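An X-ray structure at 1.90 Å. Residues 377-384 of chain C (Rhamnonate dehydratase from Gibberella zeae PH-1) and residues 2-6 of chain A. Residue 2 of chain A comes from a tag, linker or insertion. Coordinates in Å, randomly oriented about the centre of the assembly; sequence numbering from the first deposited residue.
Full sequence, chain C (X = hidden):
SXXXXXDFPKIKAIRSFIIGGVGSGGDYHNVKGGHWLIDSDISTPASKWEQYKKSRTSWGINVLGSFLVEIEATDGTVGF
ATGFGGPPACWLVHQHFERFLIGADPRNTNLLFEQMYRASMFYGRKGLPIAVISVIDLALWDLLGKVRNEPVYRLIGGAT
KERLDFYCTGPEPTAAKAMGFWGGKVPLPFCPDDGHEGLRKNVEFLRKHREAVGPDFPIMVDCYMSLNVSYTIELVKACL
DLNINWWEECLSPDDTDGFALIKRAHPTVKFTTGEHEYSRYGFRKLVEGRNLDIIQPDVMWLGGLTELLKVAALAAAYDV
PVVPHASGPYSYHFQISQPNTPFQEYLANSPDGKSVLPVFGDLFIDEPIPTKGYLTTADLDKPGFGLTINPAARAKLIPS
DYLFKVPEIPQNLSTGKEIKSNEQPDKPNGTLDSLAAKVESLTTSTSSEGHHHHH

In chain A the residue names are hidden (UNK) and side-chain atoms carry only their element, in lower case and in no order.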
# COMPACT_ATOMS: atom_id res chain seq x y z
N THR C 377 -5.00 -45.74 -7.58
CA THR C 377 -3.87 -46.07 -6.72
C THR C 377 -3.31 -47.44 -7.08
O THR C 377 -2.11 -47.69 -6.93
CB THR C 377 -4.29 -46.07 -5.24
OG1 THR C 377 -5.55 -46.75 -5.09
CG2 THR C 377 -4.43 -44.65 -4.72
N ALA C 378 -4.18 -48.33 -7.54
CA ALA C 378 -3.76 -49.68 -7.91
C ALA C 378 -2.75 -49.61 -9.05
O ALA C 378 -1.80 -50.39 -9.09
CB ALA C 378 -4.97 -50.52 -8.30
N ASP C 379 -2.96 -48.68 -9.98
CA ASP C 379 -2.05 -48.53 -11.12
C ASP C 379 -0.68 -48.04 -10.65
O ASP C 379 0.34 -48.29 -11.30
CB ASP C 379 -2.60 -47.52 -12.13
CG ASP C 379 -3.90 -47.97 -12.76
OD1 ASP C 379 -3.93 -49.09 -13.31
OD2 ASP C 379 -4.88 -47.20 -12.71
N LEU C 380 -0.66 -47.35 -9.52
CA LEU C 380 0.58 -46.80 -8.97
C LEU C 380 1.22 -47.67 -7.91
O LEU C 380 2.27 -47.32 -7.37
CB LEU C 380 0.31 -45.41 -8.39
CG LEU C 380 -0.38 -44.39 -9.30
CD1 LEU C 380 -0.51 -43.06 -8.56
CD2 LEU C 380 0.41 -44.21 -10.58
N ASP C 381 0.61 -48.81 -7.61
CA ASP C 381 1.15 -49.71 -6.60
C ASP C 381 2.31 -50.56 -7.08
O ASP C 381 2.17 -51.77 -7.28
CB ASP C 381 0.05 -50.60 -6.01
CG ASP C 381 -0.76 -49.91 -4.94
OD1 ASP C 381 -0.21 -49.01 -4.26
OD2 ASP C 381 -1.95 -50.26 -4.77
N LYS C 382 3.45 -49.91 -7.25
CA LYS C 382 4.69 -50.56 -7.69
C LYS C 382 5.80 -49.90 -6.87
O LYS C 382 5.63 -48.78 -6.39
CB LYS C 382 4.94 -50.30 -9.18
CG LYS C 382 3.81 -50.75 -10.10
CD LYS C 382 3.67 -52.27 -10.13
CE LYS C 382 4.17 -52.84 -11.45
NZ LYS C 382 3.40 -52.34 -12.63
N PRO C 383 6.93 -50.59 -6.68
CA PRO C 383 8.03 -50.00 -5.90
C PRO C 383 8.57 -48.71 -6.53
O PRO C 383 8.72 -48.62 -7.75
CB PRO C 383 9.08 -51.11 -5.88
CG PRO C 383 8.25 -52.37 -6.02
CD PRO C 383 7.24 -51.98 -7.06
N GLY C 384 8.87 -47.73 -5.69
CA GLY C 384 9.39 -46.47 -6.20
C GLY C 384 8.39 -45.78 -7.10
O GLY C 384 7.21 -45.66 -6.74
N UNK A 2 -1.34 -54.44 -3.34
CA UNK A 2 -1.00 -55.17 -4.59
C UNK A 2 0.06 -56.23 -4.28
O UNK A 2 0.65 -56.23 -3.20
c UNK A 2 -0.49 -54.20 -5.66
c UNK A 2 0.14 -53.62 -8.02
c UNK A 2 -1.73 -55.21 -7.58
c UNK A 2 -0.37 -54.72 -7.10
N UNK A 3 0.29 -57.12 -5.24
CA UNK A 3 1.26 -58.19 -5.07
C UNK A 3 2.70 -57.74 -5.35
O UNK A 3 3.63 -58.53 -5.22
o UNK A 3 0.82 -58.87 -7.35
c UNK A 3 0.90 -59.34 -6.01
N UNK A 4 2.89 -56.48 -5.72
CA UNK A 4 4.24 -56.00 -6.01
C UNK A 4 4.83 -55.08 -4.94
O UNK A 4 6.01 -54.75 -4.99
c UNK A 4 4.28 -55.29 -7.36
o UNK A 4 3.36 -54.21 -7.39
N UNK A 5 4.01 -54.68 -3.97
CA UNK A 5 4.49 -53.80 -2.91
C UNK A 5 4.07 -54.28 -1.53
O UNK A 5 3.24 -55.17 -1.39
c UNK A 5 3.99 -52.35 -3.11
c UNK A 5 2.48 -52.33 -3.28
c UNK A 5 4.67 -51.74 -4.34
N UNK A 6 4.67 -53.68 -0.51
CA UNK A 6 4.40 -54.04 0.87
C UNK A 6 2.92 -53.99 1.23
O UNK A 6 2.20 -53.06 0.85
c UNK A 6 6.11 -52.88 5.54
n UNK A 6 4.77 -53.04 6.19
c UNK A 6 5.19 -53.10 1.79
c UNK A 6 5.18 -53.47 3.27
c UNK A 6 6.00 -52.47 4.08

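Position 2 of chain A carries four side-chain carbons and no heteroatom. The chain runs from CB to a second carbon, which forks into two terminal methyl groups. Its CA-to-CB bond points toward chain C; the side chain lies beside the turn formed by C:Ala378 to C:Asp381. One methyl lies 3.6 Å from CB of C:Asp381 and 3.9 Å from O of C:Ala378. A fork at the second carbon identifies leucine, A:Leu2, a residue from the expression tag. Its rotamer is t at chi1 and p at chi2. The 2.8 Å between CD2 of A:Leu2 and O of C:Asp381 is too short for a carbon-oxygen contact and carries no weight in the interpretation.

At position 3 the side chain is one carbon followed by one oxygen, unbranched. Its CA-to-CB bond points away from chain C, and its side chain makes no contact with the chain C stretch. This is serine, A:Ser3, with chi1 in the p well.

Position 4 has the same composition, one carbon and then one oxygen, but here CA-to-CB points toward chain C. The oxygen approaches O of C:Asp381 to 2.7 Å and CD of C:Lys382 to 3.4 Å. It too is serine, A:Ser4. Despite the short distance, OG of A:Ser4 and O of C:Asp381 do not form a hydrogen bond, because the angle is poor. The backbone O of A:Ser4 lies 3.4 Å from CG of C:Pro383.

Position 5 shows three carbons, with the fork already at CB, and faces chain C. One methyl reaches C of C:Lys382 at 3.3 Å and CD of C:Pro383 at 3.7 Å. Branching at CB with carbons alone defines valine, A:Val5; the methyl in question is CG1, and CG2 lies 4.0 Å from CB of C:Asp381.

Position 6 bears four carbons in a row ending in nitrogen, the signature of lysine. A:Lys6 is extended through chi3 and out of reach of the chain C stretch.

The contact, burying 284 Å² in total, thus works by packing, with no hydrogen bond between the stretches. Within chain C, the turn is closed by a weak bond from N of C:Asp381 to O of C:Ala378 (3.2 Å), and the chain then runs on through C:Lys382 to C:Pro383. A:Val5 packs on this segment, its CG1 against both backbone and proline ring, while A:Leu2 and A:Ser4 also face C:Asp381. C:Asp381, C:Lys382 and C:Pro383 supply most of the surface that the chain A stretch covers on the chain C stretch, and backbone atoms of all three lie within contact distance of it.

Chain A, residues 2-6: LSSVK
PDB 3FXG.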